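Local coordinates for xylose isomerase-like TIM barrel domain-containing protein (Parabacteroides distasonis, PDB 4KW2), which is of unknown function but has the xylose isomerase-like TIM barrel fold and is probably an enzyme related to sugar isomerases and AP endonucleases, at residues Val24-Thr28 with Trp29-Asn33; Lys205-Thr208 with Asp209-Asp213; Gln251-Arg254 with Asn255-Phe259. All blocks are in the same frame, centred on the assembly; numbering follows the deposited sequence.

Contact 1: Val24-Thr28 with Trp29-Asn33; sequences VGIQT and WTFHN
Thr30 turns back on Gln27 and grips its carbonyl oxygen twice. Thr30 CB lies 3.2 Å from Gln27 O, and there the side chain splits. Thr30 OG1 donates to Gln27 O at 2.8 Å, in the carbonyl plane of Gln27. The backbone N of Thr30 gives the second bond to the same oxygen, from well above that plane. The rotamer, with OG1 beside the backbone N (chi1 -62°), is what puts hydroxyl and N-H on one acceptor. OG1 also meets Ile26 CG1 and has a weak bond to the backbone N of Tyr243. CG2, the other branch, lies over one face of the Phe31 ring, offset toward its rim.

The chain here leaves strand 23-27, the first of the eight parallel strands of the TIM barrel. A short 3-10 turn starts the loop that leads to helix 36-46. Phe31 N bonds Thr28 O at 2.9 Å. Ile26 reaches the Phe31 ring from the strand. Ile26 CD1 comes to the ring edge, near the ring plane, 3.5 Å from Phe31 CE2. The two side chains cross at about a right angle, and both also touch helix 36-46.

Further along, His32 ND1 donates to Trp29 O at 2.8 Å, in the plane of its own ring. His32 N uses the same oxygen. In this pose His32 ND1 lies over the centre of one face of the Trp29 ring, 3.4 Å above the plane. The Trp29 ring also packs edge-to-face with Phe54.

Contact 2: Lys205-Thr208 with Asp209-Asp213; sequences KDLT and DKMED
Thr208 and Glu212 meet through the threonine hydroxyl. Thr208 OG1 sits between its backbone N and carbonyl carbon (chi1 62°), a rotamer that turns it across the loop to Glu212 O. The hydrogen bond there is very short in the model, with 2.5 Å between Thr208 OG1 and Glu212 O. On the other branch, Thr208 CG2 lies 3.7 Å from Glu212 O. Glu212 starts in the matching rotamer (chi1 67°), which sets its CG 3.7 Å from Thr208 OG1; the rest of the chain runs on extended.

On the other flank, Leu207 has CG anti to its backbone N, and its CD1 reaches Met211 CG at 3.5 Å. The side chain of Met211, a selenomethionine, also touches Pro222, Val223 and Phe226.

Met211 N donates to Thr208 O from well above the carbonyl plane, and that oxygen also takes a bond from Ser256 OG. Lys210 NZ forms a long salt bridge of 3.5 Å with Asp209 OD1. Thr208 and Glu212 pack on Trp29 and His32 of the third subunit. The whole is a compact turn in the loop after strand 199-204, a beta-to-alpha connection of the TIM barrel.

Contact 3: Gln251-Arg254 with Asn255-Phe259; sequences QEIR and NSLEF. With SO4 (sulfate ion), chain B.
Ile253 holds CG2 anti to its backbone N, and Leu257 holds CG beside its own (chi1 -67°). These torsions bring Ile253 CG2 to 3.9 Å from Leu257 CD1. Both side chains also touch Leu46 and Ile241. Leu257 N bonds Ile253 O at 2.9 Å, nearly straight, with an N-H...O angle of 172°.

This is the inner flank of helix 250-262, the last helix of the TIM barrel, which follows strand 238-241. Elsewhere on the helix, Arg254 bends at its third torsion (chi3 65°) and Gln251 at its second, and the two side chains converge on one sulfate ion. Arg254 meets the ion with the edge of its guanidinium. Arg254 NE donates to sulfate O3 at 2.9 Å, and Arg254 NH2 to sulfate O1 at 2.8 Å. Gln251 NE2 adds a third bond, to sulfate O3 at 2.8 Å. That oxygen is therefore shared by both side chains. Arg254 NH1 takes another partner, Leu46 O. The ion probably comes from the crystallisation liquor.

Asn255 packs against the preceding turn. Asn255 CB lies 3.3 Å from Glu252 O, while the backbone N makes weak bonds to Gln251 O and Glu252 O. Its ND2 bonds Asp209 OD1. An alanine here would lose the amide, and the carboxylate of Asp209 would probably be left without this partner and less firmly tied to the helix.

In the fold
From the N terminus, contact 1 comes first, where strand 23-27 gives way to the loop before helix 36-46. Contact 2 follows much later, in the loop between strand 199-204 and helix 222-232. Contact 3 lies on helix 250-262, close to the C terminus. Each is local: contacts 1 and 2 are loop turns, contact 3 successive turns of one helix. They run in series without nesting or crossing. In space the loop of contact 2 bonds to the helix of contact 3. Val24 packs on Leu257, so the first strand rests on the last helix. Contacts 1 and 2 do not touch within the chain, but His32 packs on Glu212 of a neighbouring subunit, in that subunit's contact 2 loop.

Contact 1: Val24-Thr28 with Trp29-Asn33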
loop_
_atom_site.group_PDB
_atom_site.type_symbol
_atom_site.label_atom_id
_atom_site.label_comp_id
_atom_site.label_asym_id
_atom_site.label_seq_id
_atom_site.Cartn_x
_atom_site.Cartn_y
_atom_site.Cartn_z
ATOM N N VAL A 24 -6.161 -24.938 -2.357
ATOM C CA VAL A 24 -5.372 -23.849 -1.815
ATOM C C VAL A 24 -4.014 -23.835 -2.510
ATOM O O VAL A 24 -3.258 -24.809 -2.434
ATOM C CB VAL A 24 -5.156 -23.990 -0.294
ATOM C CG1 VAL A 24 -4.496 -22.733 0.265
ATOM C CG2 VAL A 24 -6.482 -24.262 0.405
ATOM N N GLY A 25 -3.716 -22.727 -3.184
ATOM C CA GLY A 25 -2.445 -22.549 -3.870
ATOM C C GLY A 25 -1.758 -21.256 -3.489
ATOM O O GLY A 25 -2.327 -20.403 -2.800
ATOM N N ILE A 26 -0.522 -21.111 -3.945
ATOM C CA ILE A 26 0.230 -19.889 -3.713
ATOM C C ILE A 26 0.342 -19.045 -4.979
ATOM O O ILE A 26 0.460 -19.580 -6.080
ATOM C CB ILE A 26 1.636 -20.203 -3.171
ATOM C CG1 ILE A 26 2.273 -18.937 -2.598
ATOM C CG2 ILE A 26 2.531 -20.819 -4.244
ATOM C CD1 ILE A 26 3.583 -19.194 -1.898
ATOM N N GLN A 27 0.293 -17.725 -4.814
ATOM C CA GLN A 27 0.722 -16.807 -5.869
ATOM C C GLN A 27 2.231 -16.695 -5.783
ATOM O O GLN A 27 2.769 -16.270 -4.756
ATOM C CB GLN A 27 0.100 -15.430 -5.691
ATOM C CG GLN A 27 -1.415 -15.423 -5.775
ATOM C CD GLN A 27 -1.992 -14.031 -5.632
ATOM O OE1 GLN A 27 -1.454 -13.067 -6.186
ATOM N NE2 GLN A 27 -3.084 -13.912 -4.870
ATOM N N THR A 28 2.924 -17.069 -6.855
ATOM C CA THR A 28 4.389 -17.049 -6.842
ATOM C C THR A 28 4.931 -15.621 -6.674
ATOM O O THR A 28 6.068 -15.438 -6.252
ATOM C CB THR A 28 4.987 -17.718 -8.096
ATOM O OG1 THR A 28 4.503 -17.070 -9.276
ATOM C CG2 THR A 28 4.603 -19.195 -8.151
ATOM N N TRP A 29 4.115 -14.615 -6.983
ATOM C CA TRP A 29 4.479 -13.215 -6.716
ATOM C C TRP A 29 4.960 -12.999 -5.273
ATOM O O TRP A 29 5.803 -12.143 -5.012
ATOM C CB TRP A 29 3.305 -12.273 -7.026
ATOM C CG TRP A 29 3.675 -10.857 -6.827
ATOM C CD1 TRP A 29 3.254 -10.041 -5.826
ATOM C CD2 TRP A 29 4.591 -10.088 -7.619
ATOM N NE1 TRP A 29 3.839 -8.806 -5.945
ATOM C CE2 TRP A 29 4.667 -8.807 -7.038
ATOM C CE3 TRP A 29 5.350 -10.359 -8.762
ATOM C CZ2 TRP A 29 5.469 -7.788 -7.567
ATOM C CZ3 TRP A 29 6.145 -9.359 -9.287
ATOM C CH2 TRP A 29 6.204 -8.083 -8.686
ATOM N N THR A 30 4.413 -13.780 -4.349
ATOM C CA THR A 30 4.852 -13.795 -2.956
ATOM C C THR A 30 6.370 -13.804 -2.823
ATOM O O THR A 30 6.932 -13.123 -1.963
ATOM C CB THR A 30 4.277 -15.039 -2.249
ATOM O OG1 THR A 30 2.847 -14.966 -2.270
ATOM C CG2 THR A 30 4.757 -15.144 -0.806
ATOM N N PHE A 31 7.027 -14.578 -3.682
ATOM C CA PHE A 31 8.478 -14.751 -3.629
ATOM C C PHE A 31 9.145 -14.276 -4.918
ATOM O O PHE A 31 10.069 -14.923 -5.417
ATOM C CB PHE A 31 8.806 -16.230 -3.392
ATOM C CG PHE A 31 8.290 -16.769 -2.086
ATOM C CD1 PHE A 31 8.905 -16.422 -0.891
ATOM C CD2 PHE A 31 7.211 -17.631 -2.051
ATOM C CE1 PHE A 31 8.442 -16.915 0.316
ATOM C CE2 PHE A 31 6.748 -18.131 -0.849
ATOM C CZ PHE A 31 7.363 -17.771 0.335
ATOM N N HIS A 32 8.689 -13.143 -5.451
ATOM C CA HIS A 32 9.165 -12.671 -6.756
ATOM C C HIS A 32 10.636 -12.265 -6.744
ATOM O O HIS A 32 11.256 -12.176 -7.807
ATOM C CB HIS A 32 8.297 -11.535 -7.301
ATOM C CG HIS A 32 8.378 -10.266 -6.514
ATOM N ND1 HIS A 32 7.491 -9.960 -5.505
ATOM C CD2 HIS A 32 9.229 -9.217 -6.600
ATOM C CE1 HIS A 32 7.797 -8.781 -4.996
ATOM N NE2 HIS A 32 8.846 -8.308 -5.643
ATOM N N ASN A 33 11.184 -12.028 -5.549
ATOM C CA ASN A 33 12.605 -11.759 -5.304
ATOM C C ASN A 33 13.479 -13.010 -5.372
ATOM O O ASN A 33 14.703 -12.932 -5.289
ATOM C CB ASN A 33 12.789 -11.097 -3.921
ATOM C CG ASN A 33 12.263 -11.951 -2.768
ATOM O OD1 ASN A 33 11.119 -12.404 -2.780
ATOM N ND2 ASN A 33 13.095 -12.148 -1.753
#

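Contact 2: Lys205-Thr208 with Asp209-Asp213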
loop_
_atom_site.group_PDB
_atom_site.type_symbol
_atom_site.label_atom_id
_atom_site.label_comp_id
_atom_site.label_asym_id
_atom_site.label_seq_id
_atom_site.Cartn_x
_atom_site.Cartn_y
_atom_site.Cartn_z
ATOM N N LYS A 205 -4.821 -11.462 -0.730
ATOM C CA LYS A 205 -3.640 -10.612 -0.717
ATOM C C LYS A 205 -3.239 -10.339 0.730
ATOM O O LYS A 205 -4.096 -10.233 1.601
ATOM C CB LYS A 205 -3.943 -9.300 -1.437
ATOM C CG LYS A 205 -2.735 -8.414 -1.689
ATOM C CD LYS A 205 -3.106 -7.246 -2.596
ATOM C CE LYS A 205 -2.086 -6.116 -2.525
ATOM N NZ LYS A 205 -0.726 -6.555 -2.945
ATOM N N ASP A 206 -1.936 -10.225 0.973
ATOM C CA ASP A 206 -1.400 -9.894 2.294
ATOM C C ASP A 206 -2.012 -10.753 3.395
ATOM O O ASP A 206 -2.534 -10.244 4.384
ATOM C CB ASP A 206 -1.586 -8.403 2.590
ATOM C CG ASP A 206 -0.714 -7.528 1.705
ATOM O OD1 ASP A 206 0.496 -7.830 1.571
ATOM O OD2 ASP A 206 -1.236 -6.545 1.139
ATOM N N LEU A 207 -1.935 -12.064 3.202
ATOM C CA LEU A 207 -2.453 -13.008 4.166
ATOM C C LEU A 207 -1.702 -12.826 5.467
ATOM O O LEU A 207 -0.484 -12.711 5.461
ATOM C CB LEU A 207 -2.292 -14.448 3.668
ATOM C CG LEU A 207 -2.822 -15.531 4.610
ATOM C CD1 LEU A 207 -4.292 -15.304 4.898
ATOM C CD2 LEU A 207 -2.592 -16.910 4.025
ATOM N N THR A 208 -2.444 -12.774 6.571
ATOM C CA THR A 208 -1.865 -12.667 7.904
ATOM C C THR A 208 -2.155 -13.920 8.717
ATOM O O THR A 208 -2.942 -14.781 8.319
ATOM C CB THR A 208 -2.410 -11.440 8.663
ATOM O OG1 THR A 208 -3.828 -11.565 8.833
ATOM C CG2 THR A 208 -2.110 -10.168 7.895
ATOM N N ASP A 209 -1.489 -14.007 9.859
ATOM C CA ASP A 209 -1.687 -15.085 10.817
ATOM C C ASP A 209 -3.154 -15.114 11.255
ATOM O O ASP A 209 -3.659 -14.140 11.814
ATOM C CB ASP A 209 -0.771 -14.844 12.029
ATOM C CG ASP A 209 -0.600 -16.068 12.905
ATOM O OD1 ASP A 209 -1.324 -17.073 12.738
ATOM O OD2 ASP A 209 0.287 -16.022 13.777
ATOM N N LYS A 210 -3.830 -16.224 10.974
ATOM C CA LYS A 210 -5.255 -16.408 11.299
ATOM C C LYS A 210 -6.187 -15.345 10.692
ATOM O O LYS A 210 -7.280 -15.105 11.195
ATOM C CB LYS A 210 -5.424 -16.530 12.818
ATOM C CG LYS A 210 -4.899 -17.865 13.337
ATOM C CD LYS A 210 -4.112 -17.738 14.629
ATOM C CE LYS A 210 -3.447 -19.064 14.977
ATOM N NZ LYS A 210 -2.141 -18.863 15.664
HETATM N N MSE A 211 -5.749 -14.763 9.576
HETATM C CA MSE A 211 -6.416 -13.630 8.907
HETATM C C MSE A 211 -6.771 -12.509 9.853
HETATM O O MSE A 211 -7.771 -11.820 9.674
HETATM C CB MSE A 211 -7.614 -14.123 8.092
HETATM C CG MSE A 211 -7.092 -14.904 6.893
HETATM SE SE MSE A 211 -8.564 -15.720 5.883
HETATM C CE MSE A 211 -9.274 -14.035 5.175
ATOM N N GLU A 212 -5.929 -12.292 10.853
ATOM C CA GLU A 212 -6.097 -11.152 11.741
ATOM C C GLU A 212 -5.928 -9.861 10.942
ATOM O O GLU A 212 -5.186 -9.812 9.963
ATOM C CB GLU A 212 -5.089 -11.207 12.894
ATOM C CG GLU A 212 -3.637 -11.023 12.464
ATOM C CD GLU A 212 -2.646 -11.192 13.606
ATOM O OE1 GLU A 212 -3.056 -11.632 14.707
ATOM O OE2 GLU A 212 -1.453 -10.875 13.394
ATOM N N ASP A 213 -6.622 -8.818 11.372
ATOM C CA ASP A 213 -6.531 -7.531 10.725
ATOM C C ASP A 213 -6.780 -6.419 11.737
ATOM O O ASP A 213 -7.360 -6.652 12.792
ATOM C CB ASP A 213 -7.524 -7.461 9.564
ATOM C CG ASP A 213 -7.307 -6.240 8.685
ATOM O OD1 ASP A 213 -6.201 -6.098 8.123
ATOM O OD2 ASP A 213 -8.235 -5.414 8.568
#

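Contact 3: Gln251-Arg254 with Asn255-Phe259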
loop_
_atom_site.group_PDB
_atom_site.type_symbol
_atom_site.label_atom_id
_atom_site.label_comp_id
_atom_site.label_asym_id
_atom_site.label_seq_id
_atom_site.Cartn_x
_atom_site.Cartn_y
_atom_site.Cartn_z
ATOM N N GLN A 251 6.193 -20.356 9.279
ATOM C CA GLN A 251 5.422 -20.788 10.448
ATOM C C GLN A 251 4.138 -19.987 10.656
ATOM O O GLN A 251 3.088 -20.566 10.942
ATOM C CB GLN A 251 6.282 -20.727 11.713
ATOM C CG GLN A 251 7.348 -21.809 11.776
ATOM C CD GLN A 251 6.793 -23.185 11.454
ATOM O OE1 GLN A 251 7.285 -23.872 10.555
ATOM N NE2 GLN A 251 5.739 -23.581 12.166
ATOM N N GLU A 252 4.218 -18.668 10.507
ATOM C CA GLU A 252 3.050 -17.815 10.700
ATOM C C GLU A 252 1.966 -18.109 9.674
ATOM O O GLU A 252 0.789 -18.217 10.020
ATOM C CB GLU A 252 3.435 -16.330 10.647
ATOM C CG GLU A 252 4.064 -15.831 11.938
ATOM C CD GLU A 252 4.644 -14.430 11.833
ATOM O OE1 GLU A 252 4.624 -13.833 10.734
ATOM O OE2 GLU A 252 5.127 -13.926 12.867
ATOM N N ILE A 253 2.368 -18.244 8.414
ATOM C CA ILE A 253 1.419 -18.501 7.338
ATOM C C ILE A 253 0.844 -19.921 7.470
ATOM O O ILE A 253 -0.343 -20.136 7.219
ATOM C CB ILE A 253 2.054 -18.269 5.947
ATOM C CG1 ILE A 253 2.555 -16.826 5.816
ATOM C CG2 ILE A 253 1.057 -18.566 4.834
ATOM C CD1 ILE A 253 1.480 -15.761 5.949
ATOM N N ARG A 254 1.664 -20.874 7.906
ATOM C CA ARG A 254 1.177 -22.241 8.127
ATOM C C ARG A 254 0.030 -22.310 9.135
ATOM O O ARG A 254 -0.829 -23.185 9.021
ATOM C CB ARG A 254 2.311 -23.191 8.510
ATOM C CG ARG A 254 3.020 -23.743 7.287
ATOM C CD ARG A 254 4.226 -24.589 7.636
ATOM N NE ARG A 254 3.898 -25.812 8.371
ATOM C CZ ARG A 254 3.358 -26.911 7.838
ATOM N NH1 ARG A 254 3.034 -26.968 6.551
ATOM N NH2 ARG A 254 3.134 -27.968 8.606
ATOM N N ASN A 255 -0.013 -21.375 10.087
ATOM C CA ASN A 255 -1.177 -21.246 10.984
ATOM C C ASN A 255 -2.489 -20.974 10.258
ATOM O O ASN A 255 -3.526 -21.527 10.624
ATOM C CB ASN A 255 -0.968 -20.132 11.998
ATOM C CG ASN A 255 0.106 -20.455 13.004
ATOM O OD1 ASN A 255 0.286 -21.606 13.380
ATOM N ND2 ASN A 255 0.826 -19.436 13.452
ATOM N N SER A 256 -2.452 -20.103 9.253
ATOM C CA SER A 256 -3.642 -19.821 8.455
ATOM C C SER A 256 -3.927 -20.944 7.463
ATOM O O SER A 256 -5.075 -21.355 7.303
ATOM C CB SER A 256 -3.502 -18.493 7.715
ATOM O OG SER A 256 -3.599 -17.418 8.625
ATOM N N LEU A 257 -2.886 -21.447 6.807
ATOM C CA LEU A 257 -3.048 -22.540 5.841
ATOM C C LEU A 257 -3.703 -23.760 6.478
ATOM O O LEU A 257 -4.449 -24.481 5.821
ATOM C CB LEU A 257 -1.703 -22.918 5.217
ATOM C CG LEU A 257 -1.098 -21.842 4.312
ATOM C CD1 LEU A 257 0.256 -22.286 3.781
ATOM C CD2 LEU A 257 -2.040 -21.495 3.165
ATOM N N GLU A 258 -3.434 -23.966 7.763
ATOM C CA GLU A 258 -4.042 -25.046 8.545
ATOM C C GLU A 258 -5.567 -25.089 8.387
ATOM O O GLU A 258 -6.135 -26.133 8.079
ATOM C CB GLU A 258 -3.665 -24.873 10.020
ATOM C CG GLU A 258 -4.176 -25.951 10.956
ATOM C CD GLU A 258 -3.794 -25.698 12.405
ATOM O OE1 GLU A 258 -2.881 -24.881 12.656
ATOM O OE2 GLU A 258 -4.405 -26.325 13.300
ATOM N N PHE A 259 -6.221 -23.950 8.577
ATOM C CA PHE A 259 -7.682 -23.884 8.493
ATOM C C PHE A 259 -8.187 -23.854 7.051
ATOM O O PHE A 259 -9.252 -24.390 6.746
ATOM C CB PHE A 259 -8.196 -22.665 9.248
ATOM C CG PHE A 259 -7.869 -22.686 10.708
ATOM C CD1 PHE A 259 -8.619 -23.458 11.586
ATOM C CD2 PHE A 259 -6.797 -21.955 11.203
ATOM C CE1 PHE A 259 -8.313 -23.487 12.935
ATOM C CE2 PHE A 259 -6.487 -21.977 12.551
ATOM C CZ PHE A 259 -7.246 -22.743 13.419
HETATM S S SO4 B . 5.370 -27.307 11.551
HETATM O O1 SO4 B . 4.463 -28.337 11.001
HETATM O O2 SO4 B . 6.760 -27.643 11.192
HETATM O O3 SO4 B . 5.018 -25.975 11.006
HETATM O O4 SO4 B . 5.243 -27.287 13.024
#